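Local coordinates for tryparedoxin (Leishmania major, PDB 3S9F), which probably acts as a thioredoxin-fold disulfide reductase, passing electrons through a redox-active cysteine pair in the parasite's peroxide detoxification pathway, at residues D44-K49 / N82-L87. Sequence-based numbering, arbitrary orientation.
Sequences DSLSGK and NFEIIL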
ATOM      1  N   ASP A  44      -2.738   8.419   9.520  1.00 56.79           N
ATOM      2  CA  ASP A  44      -3.367   8.516  10.832  1.00 57.19           C
ATOM      3  C   ASP A  44      -4.529   9.498  10.773  1.00 54.02           C
ATOM      4  O   ASP A  44      -5.552   9.316  11.433  1.00 53.32           O
ATOM      5  CB  ASP A  44      -2.351   8.963  11.884  1.00 61.42           C
ATOM      6  CG  ASP A  44      -1.043   9.427  11.272  1.00 63.77           C
ATOM      7  OD1 ASP A  44      -0.216   8.564  10.909  1.00 67.12           O
ATOM      8  OD2 ASP A  44      -0.845  10.653  11.153  1.00 64.67           O
ATOM      9  N   SER A  45      -4.355  10.539   9.968  1.00 51.95           N
ATOM     10  CA  SER A  45      -5.377  11.563   9.772  1.00 49.68           C
ATOM     11  C   SER A  45      -6.734  10.984   9.359  1.00 46.40           C
ATOM     12  O   SER A  45      -7.757  11.658   9.482  1.00 45.42           O
ATOM     13  CB  SER A  45      -4.900  12.597   8.744  1.00 49.48           C
ATOM     14  OG  SER A  45      -4.213  11.979   7.668  1.00 49.88           O
ATOM     15  N   LEU A  46      -6.741   9.735   8.884  1.00 44.14           N
ATOM     16  CA  LEU A  46      -7.992   9.068   8.507  1.00 41.34           C
ATOM     17  C   LEU A  46      -8.741   8.416   9.680  1.00 41.61           C
ATOM     18  O   LEU A  46      -9.902   8.009   9.527  1.00 40.17           O
ATOM     19  CB  LEU A  46      -7.749   8.029   7.400  1.00 40.48           C
ATOM     20  CG  LEU A  46      -7.053   8.432   6.090  1.00 40.21           C
ATOM     21  CD1 LEU A  46      -7.101   7.271   5.109  1.00 40.47           C
ATOM     22  CD2 LEU A  46      -7.667   9.677   5.451  1.00 39.44           C
ATOM     23  N   SER A  47      -8.081   8.316  10.840  1.00 43.04           N
ATOM     24  CA  SER A  47      -8.639   7.616  12.014  1.00 43.71           C
ATOM     25  C   SER A  47     -10.065   8.026  12.349  1.00 42.28           C
ATOM     26  O   SER A  47     -10.358   9.215  12.508  1.00 42.81           O
ATOM     27  CB  SER A  47      -7.747   7.807  13.250  1.00 46.83           C
ATOM     28  OG  SER A  47      -6.459   7.269  13.030  1.00 48.85           O
ATOM     29  N   GLY A  48     -10.950   7.034  12.426  1.00 41.03           N
ATOM     30  CA  GLY A  48     -12.318   7.242  12.905  1.00 40.02           C
ATOM     31  C   GLY A  48     -13.275   7.969  11.977  1.00 37.85           C
ATOM     32  O   GLY A  48     -14.396   8.308  12.374  1.00 38.53           O
ATOM     33  N   LYS A  49     -12.842   8.212  10.741  1.00 35.66           N
ATOM     34  CA  LYS A  49     -13.662   8.919   9.758  1.00 33.74           C
ATOM     35  C   LYS A  49     -14.378   7.948   8.794  1.00 31.82           C
ATOM     36  O   LYS A  49     -14.057   6.756   8.729  1.00 31.38           O
ATOM     37  CB  LYS A  49     -12.785   9.893   8.950  1.00 33.62           C
ATOM     38  CG  LYS A  49     -12.089  10.974   9.776  1.00 35.72           C
ATOM     39  CD  LYS A  49     -11.167  11.851   8.932  1.00 36.54           C
ATOM     40  CE  LYS A  49     -10.789  13.121   9.682  1.00 40.91           C
ATOM     41  NZ  LYS A  49      -9.886  13.998   8.887  1.00 42.44           N
ATOM     42  N   ASN A  82     -17.423  14.467   9.502  1.00 30.79           N
ATOM     43  CA  ASN A  82     -16.244  13.637   9.805  1.00 30.10           C
ATOM     44  C   ASN A  82     -15.849  12.664   8.675  1.00 27.39           C
ATOM     45  O   ASN A  82     -15.781  11.443   8.872  1.00 27.28           O
ATOM     46  CB  ASN A  82     -16.451  12.879  11.133  1.00 32.59           C
ATOM     47  CG  ASN A  82     -15.170  12.274  11.664  1.00 34.60           C
ATOM     48  OD1 ASN A  82     -14.100  12.873  11.557  1.00 35.84           O
ATOM     49  ND2 ASN A  82     -15.265  11.059  12.210  1.00 37.68           N
ATOM     50  N   PHE A  83     -15.619  13.197   7.483  1.00 26.40           N
ATOM     51  CA  PHE A  83     -15.202  12.324   6.375  1.00 23.73           C
ATOM     52  C   PHE A  83     -14.007  12.885   5.611  1.00 22.07           C
ATOM     53  O   PHE A  83     -13.681  14.068   5.737  1.00 22.41           O
ATOM     54  CB  PHE A  83     -16.382  11.967   5.443  1.00 22.81           C
ATOM     55  CG  PHE A  83     -16.947  13.131   4.660  1.00 22.73           C
ATOM     56  CD1 PHE A  83     -18.089  13.796   5.103  1.00 25.01           C
ATOM     57  CD2 PHE A  83     -16.382  13.514   3.429  1.00 21.83           C
ATOM     58  CE1 PHE A  83     -18.651  14.860   4.372  1.00 25.21           C
ATOM     59  CE2 PHE A  83     -16.931  14.591   2.687  1.00 22.99           C
ATOM     60  CZ  PHE A  83     -18.062  15.265   3.159  1.00 23.74           C
ATOM     61  N   GLU A  84     -13.324  12.005   4.877  1.00 20.39           N
ATOM     62  CA  GLU A  84     -12.241  12.412   3.988  1.00 18.50           C
ATOM     63  C   GLU A  84     -12.489  11.841   2.606  1.00 17.14           C
ATOM     64  O   GLU A  84     -13.217  10.853   2.454  1.00 16.88           O
ATOM     65  CB  GLU A  84     -10.872  11.956   4.559  1.00 18.82           C
ATOM     66  CG  GLU A  84      -9.648  12.461   3.784  1.00 19.16           C
ATOM     67  CD  GLU A  84      -9.640  13.971   3.622  1.00 24.12           C
ATOM     68  OE1 GLU A  84      -9.054  14.656   4.495  1.00 24.65           O
ATOM     69  OE2 GLU A  84     -10.233  14.478   2.641  1.00 21.87           O
ATOM     70  N   ILE A  85     -11.911  12.469   1.583  1.00 15.06           N
ATOM     71  CA  ILE A  85     -12.033  11.920   0.236  1.00 14.81           C
ATOM     72  C   ILE A  85     -10.648  11.702  -0.326  1.00 14.49           C
ATOM     73  O   ILE A  85      -9.741  12.543  -0.137  1.00 15.67           O
ATOM     74  CB  ILE A  85     -12.887  12.796  -0.708  1.00 14.73           C
ATOM     75  CG1 ILE A  85     -14.336  12.882  -0.169  1.00 14.39           C
ATOM     76  CG2 ILE A  85     -12.932  12.183  -2.132  1.00 14.43           C
ATOM     77  CD1 ILE A  85     -15.242  13.788  -0.997  1.00 13.97           C
ATOM     78  N   ILE A  86     -10.479  10.566  -1.001  1.00 14.17           N
ATOM     79  CA  ILE A  86      -9.216  10.264  -1.665  1.00 13.92           C
ATOM     80  C   ILE A  86      -9.468  10.051  -3.145  1.00 13.36           C
ATOM     81  O   ILE A  86     -10.188   9.123  -3.523  1.00 13.37           O
ATOM     82  CB  ILE A  86      -8.556   8.970  -1.090  1.00 14.54           C
ATOM     83  CG1 ILE A  86      -8.292   9.121   0.412  1.00 15.67           C
ATOM     84  CG2 ILE A  86      -7.247   8.660  -1.882  1.00 15.79           C
ATOM     85  CD1 ILE A  86      -7.900   7.811   1.138  1.00 17.52           C
ATOM     86  N   LEU A  87      -8.883  10.896  -3.984  1.00 13.77           N
ATOM     87  CA  LEU A  87      -8.958  10.701  -5.445  1.00 13.41           C
ATOM     88  C   LEU A  87      -8.262   9.413  -5.886  1.00 14.13           C
ATOM     89  O   LEU A  87      -7.129   9.152  -5.479  1.00 14.05           O
ATOM     90  CB  LEU A  87      -8.352  11.910  -6.175  1.00 14.09           C
ATOM     91  CG  LEU A  87      -8.305  11.780  -7.706  1.00 13.60           C
ATOM     92  CD1 LEU A  87      -9.741  11.775  -8.314  1.00 14.65           C
ATOM     93  CD2 LEU A  87      -7.477  12.934  -8.275  1.00 15.37           C
TER
HETATM   94  O   HOH W   1     -12.395  10.611  13.579  1.00 23.55           O
HETATM   95  O   HOH W   2      -8.006  13.221   6.751  1.00 23.29           O
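Asn82, just before strand 83-89, lays its side-chain amide across the aliphatic part of Lys49 at about a right angle. With CG anti to the backbone N (chi1 -166°), the amide extends to the type II turn Leu46-Lys49, where Asn82 ND2 donates a weak, strongly bent hydrogen bond to Gly48 O (2.9 Å, 116° at the hydrogen). The same N-H points more nearly at water 1, which accepts it and donates to Ser47 O, so the amide reaches two successive carbonyls, that of Gly48 only obliquely. Asn82 OD1 lies against the lysine chain, 3.3 Å from Lys49 CG. Phe83 adds little here beyond its backbone; its ring turns to the other face of the sheet, against Tyr74 and His77 of helix 61-77. Glu84 points back to the loop and sets CG 3.8 Å from Leu46 CD2. Its chain bends at chi2 (54°), and the carboxylate divides its work: OE2 accepts from Tyr74 OH and from Ile85 N, while OE1 takes a hydrogen from water 2. That water accepts from Lys49 NZ at 2.9 Å, bridging two charges, with Lys49 NZ and Glu84 OE1 4.5 Å apart. The extended lysine chain runs back along its own loop, where NZ also makes a weak bond to Ser45 O. Farther along, Ile86 CD1 meets Leu46 CD1 at 4.1 Å, and Val51 and Leu107 of the flanking strands also touch Leu46. The loop leading into strand 50-56 thus closes over one face of the central sheet of the thioredoxin fold, with Val24 of the second subunit also packing on Leu46. Apolar contact at Leu46 is combined with water-mediated polar links, and the buried carboxylate of Glu84 is probably stabilised as an anion by the nearby lysine and its several donors.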